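PDB 5B7H: LysR family transcriptional regulator, which probably acts as a DNA-binding transcription regulator of the OxyR type, linked to hydrogen peroxide, of which this chain is the C-terminal regulatory domain. Local coordinates for residues 88-98 with 159-170; 13-21 with 204-212. The protein carries 1 engineered substitution. All coordinates share one frame; numbering follows the deposited sequence. Where two conformers were deposited one is given.

From the N terminus the chain enters strand 16-22 through residues 13-15, and contact 2 later sets this beginning against helix 205-217, closing a loop of 182 residues. Contact 1 is nested within that loop: strand 81-95, lying between strands 180-198 and 163-166 in the sheet, is met by 159-170 after 60 residues that include helices 124-132 and 149-157. Both contacts reach the same mixed sheet but lie on opposite sides of the chain's centre, their centres about 33 Å apart and their nearest atoms about 12 Å apart. Contact 1 pairs strand 163-166, outermost within this chain, antiparallel with strand 81-95; contact 2 sets the C-terminal helix over strand 16-22.

Contact 1: 88-98 with 159-170; sequences DPFKMVISRHQ and GLGTTFIPQMAI
Lys91 and Ile165 form the hydrogen-bonded pair at the middle of an antiparallel strand pairing: Lys91 N to Ile165 O is 2.9 Å and nearly straight (171°), and Ile165 N returns the bond to Lys91 O. On the face of Lys91, Val93, Thr163 and Ile165, Val93 packs on Ile165, though both have two conformers and the detail is doubtful; helix 149-157 packs against Ile165. The lysine chain, bent at chi2 (-70°) and again at chi4, folds back so that Lys91 NZ donates to Gln167 OE1 at 2.9 Å, tilted from the amide carbonyl plane; Ile170 CD1 rests on Lys91 CG. On the other face Met92 and Phe164 extend alongside each other in a common direction. Met92 CG is 3.7 Å from Phe164 CD2, and the sulfur approaches the ring obliquely, a Met-aromatic contact. A chi1 of -174° swings Thr162 OG1 away from its own amide, and it donates to Val93 O at 2.8 Å from above the carbonyl plane. At the far end Asp88 OD1 accepts a hydrogen bond from Met168 N through its syn lone pair at 2.9 Å, while OD2 forms a salt bridge with Arg192. With Gln167 N bonded to Pro89 O, two amides of the first helical turn after N-cap Pro166 are satisfied by strand 88-95. The carboxylate thus joins a helix start to an arginine of strand 180-198, a setting that would probably favour its charged form.

Contact 2: 13-21 with 204-212; sequences SMQGQLKLG and RSKTFNQLA
The C-terminal helix of the LysR regulatory domain covers the first strand of the sheet here, with Leu18 reaching Leu211 tip to tip, CD2 to CD2 at 3.9 Å. Leu20 CD1 comes obliquely onto the same Leu211 methyl, and Leu18 CD1 meets the edge of the Phe208 ring at CE1, 3.8 Å away. That CD1 also lies over one face of the Arg204 guanidinium, offset toward its rim. Arg204, at the N-cap position, bends at chi3 (60°) and brings NH1 to Gln17 O at 2.8 Å; the oxygen lies in the guanidinium plane and the N-H points almost straight at it (168°), whereas the bond from NH2 is weak. The regulatory domain belongs to the periplasmic-binding-protein clan, with helices over a central sheet; here the axes of strand 16-21 and helix 205-212 are 11.4 Å apart, a gap bridged by side chains. Ahead of the strand the contact turns polar. Ser13 OG donates to Gln210 OE1 at 2.7 Å, in the amide carbonyl plane, and accepts a bond from Lys206 NZ, while Thr207 OG1 donates to Ser13 O from above its carbonyl plane. Met14, bent at chi2 and chi3, runs antiparallel alongside the Gln210 side chain; Met14 SD lies 3.7 Å from Thr207 CG2, and Phe42 and Leu45 also touch this methionine.

Contact 1: 88-98 with 159-170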
loop_
_atom_site.group_PDB
_atom_site.type_symbol
_atom_site.label_atom_id
_atom_site.label_comp_id
_atom_site.label_asym_id
_atom_site.label_seq_id
_atom_site.Cartn_x
_atom_site.Cartn_y
_atom_site.Cartn_z
ATOM N N ASP A 88 8.974 6.503 -15.685
ATOM C CA ASP A 88 7.627 6.567 -15.127
ATOM C C ASP A 88 7.338 8.049 -14.924
ATOM O O ASP A 88 7.940 8.680 -14.048
ATOM C CB ASP A 88 7.660 5.786 -13.801
ATOM C CG ASP A 88 6.300 5.669 -13.071
ATOM O OD1 ASP A 88 5.210 5.684 -13.704
ATOM O OD2 ASP A 88 6.393 5.511 -11.819
ATOM N N PRO A 89 6.492 8.650 -15.736
ATOM C CA PRO A 89 6.223 10.086 -15.621
ATOM C C PRO A 89 5.594 10.468 -14.291
ATOM O O PRO A 89 4.896 9.668 -13.667
ATOM C CB PRO A 89 5.234 10.357 -16.762
ATOM C CG PRO A 89 5.492 9.284 -17.718
ATOM C CD PRO A 89 5.845 8.052 -16.904
ATOM N N PHE A 90 5.782 11.738 -13.901
ATOM C CA PHE A 90 5.105 12.313 -12.744
ATOM C C PHE A 90 3.940 13.172 -13.212
ATOM O O PHE A 90 4.019 13.856 -14.253
ATOM C CB PHE A 90 6.052 13.216 -11.954
ATOM C CG PHE A 90 7.060 12.469 -11.127
ATOM C CD1 PHE A 90 8.395 12.627 -11.324
ATOM C CD2 PHE A 90 6.641 11.599 -10.139
ATOM C CE1 PHE A 90 9.330 11.921 -10.547
ATOM C CE2 PHE A 90 7.587 10.903 -9.370
ATOM C CZ PHE A 90 8.923 11.085 -9.579
ATOM N N LYS A 91 2.869 13.148 -12.440
ATOM C CA LYS A 91 1.790 14.107 -12.609
ATOM C C LYS A 91 1.536 14.762 -11.264
ATOM O O LYS A 91 2.036 14.330 -10.229
ATOM C CB LYS A 91 0.512 13.389 -13.030
ATOM C CG LYS A 91 0.615 12.704 -14.408
ATOM C CD LYS A 91 0.681 13.752 -15.481
ATOM C CE LYS A 91 0.269 13.138 -16.812
ATOM N NZ LYS A 91 1.327 12.261 -17.267
ATOM N N MET A 92 0.790 15.851 -11.281
ATOM C CA MET A 92 0.250 16.389 -10.039
ATOM C C MET A 92 -1.235 16.067 -9.965
ATOM O O MET A 92 -1.906 15.835 -10.975
ATOM C CB MET A 92 0.499 17.906 -9.958
ATOM C CG MET A 92 1.988 18.226 -10.015
ATOM S SD MET A 92 2.361 19.952 -9.658
ATOM C CE MET A 92 1.925 19.971 -7.903
ATOM N N VAL A 93 -1.773 16.064 -8.755
ATOM C CA VAL A 93 -3.195 15.810 -8.586
ATOM C C VAL A 93 -3.761 16.847 -7.626
ATOM O O VAL A 93 -3.087 17.298 -6.698
ATOM C CB VAL A 93 -3.538 14.385 -8.057
ATOM C CG1 VAL A 93 -3.347 13.316 -9.094
ATOM C CG2 VAL A 93 -2.709 14.075 -6.784
ATOM N N ILE A 94 -5.007 17.223 -7.853
ATOM C CA ILE A 94 -5.771 18.076 -6.946
ATOM C C ILE A 94 -7.204 17.556 -6.906
ATOM O O ILE A 94 -7.667 16.848 -7.802
ATOM C CB ILE A 94 -5.785 19.559 -7.385
ATOM C CG1 ILE A 94 -6.511 19.729 -8.727
ATOM C CG2 ILE A 94 -4.382 20.080 -7.471
ATOM C CD1 ILE A 94 -6.543 21.208 -9.243
ATOM N N SER A 95 -7.917 17.890 -5.846
ATOM C CA SER A 95 -9.323 17.515 -5.849
ATOM C C SER A 95 -10.116 18.359 -6.847
ATOM O O SER A 95 -9.828 19.539 -7.087
ATOM C CB SER A 95 -9.915 17.653 -4.456
ATOM O OG SER A 95 -9.992 19.016 -4.114
ATOM N N ARG A 96 -11.141 17.728 -7.442
ATOM C CA ARG A 96 -12.064 18.457 -8.308
ATOM C C ARG A 96 -12.607 19.701 -7.612
ATOM O O ARG A 96 -12.787 20.751 -8.253
ATOM C CB ARG A 96 -13.217 17.504 -8.619
ATOM C CG ARG A 96 -14.312 18.065 -9.484
ATOM C CD ARG A 96 -13.754 18.429 -10.845
ATOM N NE ARG A 96 -13.655 17.318 -11.803
ATOM C CZ ARG A 96 -13.530 17.534 -13.120
ATOM N NH1 ARG A 96 -13.474 18.796 -13.567
ATOM N NH2 ARG A 96 -13.463 16.521 -13.983
ATOM N N HIS A 97 -12.866 19.600 -6.286
ATOM C CA HIS A 97 -13.491 20.699 -5.533
ATOM C C HIS A 97 -12.543 21.857 -5.321
ATOM O O HIS A 97 -12.985 22.957 -4.957
ATOM C CB HIS A 97 -14.012 20.200 -4.184
ATOM C CG HIS A 97 -15.046 19.123 -4.315
ATOM N ND1 HIS A 97 -15.036 17.978 -3.541
ATOM C CD2 HIS A 97 -16.103 19.002 -5.157
ATOM C CE1 HIS A 97 -16.051 17.206 -3.890
ATOM N NE2 HIS A 97 -16.714 17.804 -4.869
ATOM N N GLN A 98 -11.254 21.625 -5.544
ATOM C CA GLN A 98 -10.185 22.594 -5.324
ATOM C C GLN A 98 -9.615 23.077 -6.639
ATOM O O GLN A 98 -8.678 23.883 -6.633
ATOM C CB GLN A 98 -9.037 21.947 -4.512
ATOM C CG GLN A 98 -9.231 22.018 -2.995
ATOM C CD GLN A 98 -8.951 23.415 -2.494
ATOM O OE1 GLN A 98 -8.267 24.176 -3.174
ATOM N NE2 GLN A 98 -9.493 23.774 -1.324
ATOM N N GLY A 159 -9.085 17.670 -0.057
ATOM C CA GLY A 159 -9.000 19.072 -0.432
ATOM C C GLY A 159 -7.870 19.836 0.222
ATOM O O GLY A 159 -7.859 21.082 0.166
ATOM N N LEU A 160 -6.885 19.135 0.789
ATOM C CA LEU A 160 -5.887 19.818 1.621
ATOM C C LEU A 160 -4.777 20.462 0.794
ATOM O O LEU A 160 -4.083 21.363 1.278
ATOM C CB LEU A 160 -5.339 18.875 2.689
ATOM C CG LEU A 160 -6.401 18.180 3.547
ATOM C CD1 LEU A 160 -5.713 17.397 4.692
ATOM C CD2 LEU A 160 -7.426 19.241 4.064
ATOM N N GLY A 161 -4.624 20.057 -0.464
ATOM C CA GLY A 161 -3.572 20.644 -1.269
ATOM C C GLY A 161 -3.279 19.756 -2.456
ATOM O O GLY A 161 -4.197 19.188 -3.063
ATOM N N THR A 162 -2.020 19.655 -2.838
ATOM C CA THR A 162 -1.662 18.944 -4.067
ATOM C C THR A 162 -0.453 18.064 -3.785
ATOM O O THR A 162 0.200 18.190 -2.744
ATOM C CB THR A 162 -1.369 19.952 -5.194
ATOM O OG1 THR A 162 -1.146 19.250 -6.423
ATOM C CG2 THR A 162 -0.116 20.843 -4.907
ATOM N N THR A 163 -0.148 17.159 -4.707
ATOM C CA THR A 163 1.079 16.386 -4.572
ATOM C C THR A 163 1.438 15.819 -5.938
ATOM O O THR A 163 0.702 15.991 -6.910
ATOM C CB THR A 163 0.889 15.242 -3.555
ATOM O OG1 THR A 163 2.202 14.754 -3.170
ATOM C CG2 THR A 163 0.025 14.084 -4.142
ATOM N N PHE A 164 2.591 15.162 -5.991
ATOM C CA PHE A 164 3.120 14.470 -7.170
ATOM C C PHE A 164 2.830 12.989 -7.059
ATOM O O PHE A 164 3.063 12.382 -6.011
ATOM C CB PHE A 164 4.637 14.658 -7.290
ATOM C CG PHE A 164 5.089 16.110 -7.204
ATOM C CD1 PHE A 164 5.585 16.636 -6.020
ATOM C CD2 PHE A 164 5.043 16.938 -8.316
ATOM C CE1 PHE A 164 6.034 17.938 -5.967
ATOM C CE2 PHE A 164 5.469 18.265 -8.263
ATOM C CZ PHE A 164 5.950 18.765 -7.075
ATOM N N ILE A 165 2.373 12.400 -8.172
ATOM C CA ILE A 165 1.982 10.985 -8.260
ATOM C C ILE A 165 2.639 10.337 -9.476
ATOM O O ILE A 165 2.611 10.923 -10.566
ATOM C CB ILE A 165 0.449 10.836 -8.404
ATOM C CG1 ILE A 165 -0.249 11.438 -7.179
ATOM C CG2 ILE A 165 0.061 9.364 -8.469
ATOM C CD1 ILE A 165 0.248 10.800 -5.872
ATOM N N PRO A 166 3.176 9.129 -9.366
ATOM C CA PRO A 166 3.716 8.467 -10.554
ATOM C C PRO A 166 2.607 7.920 -11.446
ATOM O O PRO A 166 1.547 7.464 -10.986
ATOM C CB PRO A 166 4.552 7.321 -9.950
ATOM C CG PRO A 166 3.891 6.994 -8.655
ATOM C CD PRO A 166 3.289 8.314 -8.139
ATOM N N GLN A 167 2.899 7.963 -12.743
ATOM C CA GLN A 167 1.965 7.517 -13.755
ATOM C C GLN A 167 1.527 6.093 -13.526
ATOM O O GLN A 167 0.343 5.777 -13.713
ATOM C CB GLN A 167 2.551 7.674 -15.153
ATOM C CG GLN A 167 1.477 7.447 -16.242
ATOM C CD GLN A 167 0.374 8.494 -16.200
ATOM O OE1 GLN A 167 0.660 9.691 -16.081
ATOM N NE2 GLN A 167 -0.873 8.059 -16.324
ATOM N N MET A 168 2.445 5.213 -13.072
ATOM C CA MET A 168 1.994 3.834 -12.918
ATOM C C MET A 168 0.890 3.696 -11.875
ATOM O O MET A 168 0.065 2.777 -11.955
ATOM C CB MET A 168 3.162 2.881 -12.639
ATOM C CG MET A 168 3.899 3.208 -11.344
ATOM S SD MET A 168 5.122 1.913 -10.892
ATOM C CE MET A 168 6.299 2.087 -12.251
ATOM N N ALA A 169 0.866 4.579 -10.874
ATOM C CA ALA A 169 -0.230 4.524 -9.899
ATOM C C ALA A 169 -1.552 4.927 -10.537
ATOM O O ALA A 169 -2.602 4.294 -10.266
ATOM C CB ALA A 169 0.107 5.406 -8.690
ATOM N N ILE A 170 -1.526 5.988 -11.353
ATOM C CA ILE A 170 -2.731 6.408 -12.058
ATOM C C ILE A 170 -3.230 5.295 -12.959
ATOM O O ILE A 170 -4.444 4.992 -12.994
ATOM C CB ILE A 170 -2.443 7.678 -12.869
ATOM C CG1 ILE A 170 -2.010 8.793 -11.924
ATOM C CG2 ILE A 170 -3.694 8.077 -13.611
ATOM C CD1 ILE A 170 -1.556 10.046 -12.682
HETATM O O HOH W 1 -6.925 18.961 -3.274
#

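Contact 2: 13-21 with 204-212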
loop_
_atom_site.group_PDB
_atom_site.type_symbol
_atom_site.label_atom_id
_atom_site.label_comp_id
_atom_site.label_asym_id
_atom_site.label_seq_id
_atom_site.Cartn_x
_atom_site.Cartn_y
_atom_site.Cartn_z
ATOM N N SER A 13 17.168 -20.877 -17.300
ATOM C CA SER A 13 17.524 -19.835 -16.334
ATOM C C SER A 13 16.308 -19.083 -15.748
ATOM O O SER A 13 16.410 -18.510 -14.649
ATOM C CB SER A 13 18.522 -18.834 -16.930
ATOM O OG SER A 13 17.986 -18.172 -18.069
ATOM N N MET A 14 15.166 -19.062 -16.463
ATOM C CA MET A 14 13.930 -18.524 -15.881
ATOM C C MET A 14 13.110 -19.572 -15.171
ATOM O O MET A 14 11.875 -19.485 -15.163
ATOM C CB MET A 14 13.064 -17.792 -16.909
ATOM C CG MET A 14 13.861 -16.997 -17.812
ATOM S SD MET A 14 14.657 -15.765 -16.787
ATOM C CE MET A 14 13.408 -14.604 -16.183
ATOM N N GLN A 15 13.754 -20.580 -14.610
ATOM C CA GLN A 15 13.078 -21.578 -13.815
ATOM C C GLN A 15 13.482 -21.413 -12.359
ATOM O O GLN A 15 14.540 -20.867 -12.033
ATOM C CB GLN A 15 13.410 -22.989 -14.310
ATOM C CG GLN A 15 13.034 -23.203 -15.759
ATOM C CD GLN A 15 12.694 -24.649 -16.062
ATOM O OE1 GLN A 15 12.248 -25.400 -15.184
ATOM N NE2 GLN A 15 12.911 -25.052 -17.308
ATOM N N GLY A 16 12.616 -21.879 -11.484
ATOM C CA GLY A 16 12.982 -21.945 -10.091
ATOM C C GLY A 16 12.492 -20.721 -9.344
ATOM O O GLY A 16 11.540 -20.059 -9.753
ATOM N N GLN A 17 13.176 -20.361 -8.280
ATOM C CA GLN A 17 12.680 -19.340 -7.373
ATOM C C GLN A 17 13.579 -18.113 -7.428
ATOM O O GLN A 17 14.800 -18.229 -7.546
ATOM C CB GLN A 17 12.659 -19.924 -5.997
ATOM C CG GLN A 17 12.176 -19.047 -4.921
ATOM C CD GLN A 17 12.210 -19.792 -3.616
ATOM O OE1 GLN A 17 11.284 -20.553 -3.303
ATOM N NE2 GLN A 17 13.284 -19.593 -2.843
ATOM N N LEU A 18 12.961 -16.931 -7.360
ATOM C CA LEU A 18 13.683 -15.673 -7.291
ATOM C C LEU A 18 13.076 -14.856 -6.158
ATOM O O LEU A 18 11.846 -14.778 -6.081
ATOM C CB LEU A 18 13.504 -14.953 -8.624
ATOM C CG LEU A 18 14.459 -13.884 -9.060
ATOM C CD1 LEU A 18 15.835 -14.527 -9.148
ATOM C CD2 LEU A 18 13.992 -13.385 -10.421
ATOM N N LYS A 19 13.921 -14.280 -5.287
ATOM C CA LYS A 19 13.507 -13.331 -4.260
ATOM C C LYS A 19 13.705 -11.913 -4.775
ATOM O O LYS A 19 14.833 -11.467 -4.977
ATOM C CB LYS A 19 14.223 -13.557 -2.914
ATOM C CG LYS A 19 13.921 -14.958 -2.339
ATOM C CD LYS A 19 14.821 -15.303 -1.183
ATOM C CE LYS A 19 14.178 -16.276 -0.222
ATOM N NZ LYS A 19 15.117 -16.533 0.905
ATOM N N LEU A 20 12.619 -11.185 -4.916
ATOM C CA LEU A 20 12.662 -9.862 -5.539
ATOM C C LEU A 20 12.115 -8.837 -4.557
ATOM O O LEU A 20 11.035 -9.033 -3.999
ATOM C CB LEU A 20 11.831 -9.853 -6.855
ATOM C CG LEU A 20 11.827 -8.527 -7.613
ATOM C CD1 LEU A 20 11.700 -8.856 -9.149
ATOM C CD2 LEU A 20 10.686 -7.627 -7.173
ATOM N N GLY A 21 12.840 -7.738 -4.374
ATOM C CA GLY A 21 12.424 -6.652 -3.511
ATOM C C GLY A 21 11.971 -5.475 -4.359
ATOM O O GLY A 21 12.508 -5.226 -5.436
ATOM N N ARG A 204 23.223 -15.313 -11.345
ATOM C CA ARG A 204 21.917 -15.308 -11.993
ATOM C C ARG A 204 21.729 -14.130 -12.949
ATOM O O ARG A 204 20.604 -13.756 -13.248
ATOM C CB ARG A 204 20.821 -15.381 -10.946
ATOM C CG ARG A 204 21.164 -16.478 -9.946
ATOM C CD ARG A 204 19.973 -16.845 -9.123
ATOM N NE ARG A 204 18.886 -17.332 -9.960
ATOM C CZ ARG A 204 17.683 -17.663 -9.491
ATOM N NH1 ARG A 204 17.438 -17.558 -8.189
ATOM N NH2 ARG A 204 16.733 -18.099 -10.314
ATOM N N SER A 205 22.811 -13.582 -13.497
ATOM C CA SER A 205 22.669 -12.369 -14.293
ATOM C C SER A 205 21.933 -12.625 -15.603
ATOM O O SER A 205 21.264 -11.720 -16.109
ATOM C CB SER A 205 24.031 -11.763 -14.593
ATOM O OG SER A 205 24.814 -12.764 -15.190
ATOM N N LYS A 206 22.017 -13.841 -16.152
ATOM C CA LYS A 206 21.189 -14.164 -17.315
ATOM C C LYS A 206 19.700 -14.050 -16.981
ATOM O O LYS A 206 18.909 -13.539 -17.795
ATOM C CB LYS A 206 21.570 -15.565 -17.829
ATOM C CG LYS A 206 20.777 -16.060 -19.018
ATOM C CD LYS A 206 21.603 -17.027 -19.893
ATOM C CE LYS A 206 20.750 -18.226 -20.380
ATOM N NZ LYS A 206 19.400 -17.872 -20.936
ATOM N N THR A 207 19.298 -14.549 -15.802
ATOM C CA THR A 207 17.924 -14.390 -15.346
ATOM C C THR A 207 17.566 -12.912 -15.193
ATOM O O THR A 207 16.492 -12.484 -15.613
ATOM C CB THR A 207 17.748 -15.110 -14.001
ATOM O OG1 THR A 207 18.182 -16.464 -14.156
ATOM C CG2 THR A 207 16.333 -15.096 -13.553
ATOM N N PHE A 208 18.463 -12.119 -14.588
ATOM C CA PHE A 208 18.141 -10.716 -14.322
ATOM C C PHE A 208 17.985 -9.937 -15.608
ATOM O O PHE A 208 17.084 -9.090 -15.704
ATOM C CB PHE A 208 19.203 -10.062 -13.444
ATOM C CG PHE A 208 19.389 -10.736 -12.099
ATOM C CD1 PHE A 208 18.325 -11.374 -11.436
ATOM C CD2 PHE A 208 20.660 -10.786 -11.527
ATOM C CE1 PHE A 208 18.566 -12.028 -10.205
ATOM C CE2 PHE A 208 20.892 -11.415 -10.299
ATOM C CZ PHE A 208 19.832 -12.046 -9.642
ATOM N N ASN A 209 18.814 -10.238 -16.612
ATOM C CA ASN A 209 18.691 -9.516 -17.873
ATOM C C ASN A 209 17.400 -9.899 -18.601
ATOM O O ASN A 209 16.746 -9.026 -19.182
ATOM C CB ASN A 209 19.954 -9.695 -18.725
ATOM C CG ASN A 209 21.131 -8.817 -18.237
ATOM O OD1 ASN A 209 20.979 -7.628 -17.949
ATOM N ND2 ASN A 209 22.310 -9.421 -18.153
ATOM N N GLN A 210 16.983 -11.176 -18.558
ATOM C CA GLN A 210 15.666 -11.531 -19.135
ATOM C C GLN A 210 14.527 -10.847 -18.395
ATOM O O GLN A 210 13.556 -10.398 -19.007
ATOM C CB GLN A 210 15.396 -13.035 -19.104
ATOM C CG GLN A 210 16.263 -13.837 -20.072
ATOM C CD GLN A 210 16.135 -15.331 -19.884
ATOM O OE1 GLN A 210 16.904 -15.945 -19.124
ATOM N NE2 GLN A 210 15.162 -15.935 -20.571
ATOM N N LEU A 211 14.615 -10.786 -17.064
ATOM C CA LEU A 211 13.609 -10.101 -16.299
ATOM C C LEU A 211 13.580 -8.626 -16.665
ATOM O O LEU A 211 12.508 -8.035 -16.734
ATOM C CB LEU A 211 13.928 -10.286 -14.807
ATOM C CG LEU A 211 12.808 -9.852 -13.899
ATOM C CD1 LEU A 211 11.543 -10.659 -14.200
ATOM C CD2 LEU A 211 13.276 -10.061 -12.422
ATOM N N ALA A 212 14.753 -8.003 -16.847
ATOM C CA ALA A 212 14.804 -6.586 -17.193
ATOM C C ALA A 212 14.083 -6.327 -18.517
ATOM O O ALA A 212 13.345 -5.333 -18.627
ATOM C CB ALA A 212 16.277 -6.132 -17.305
#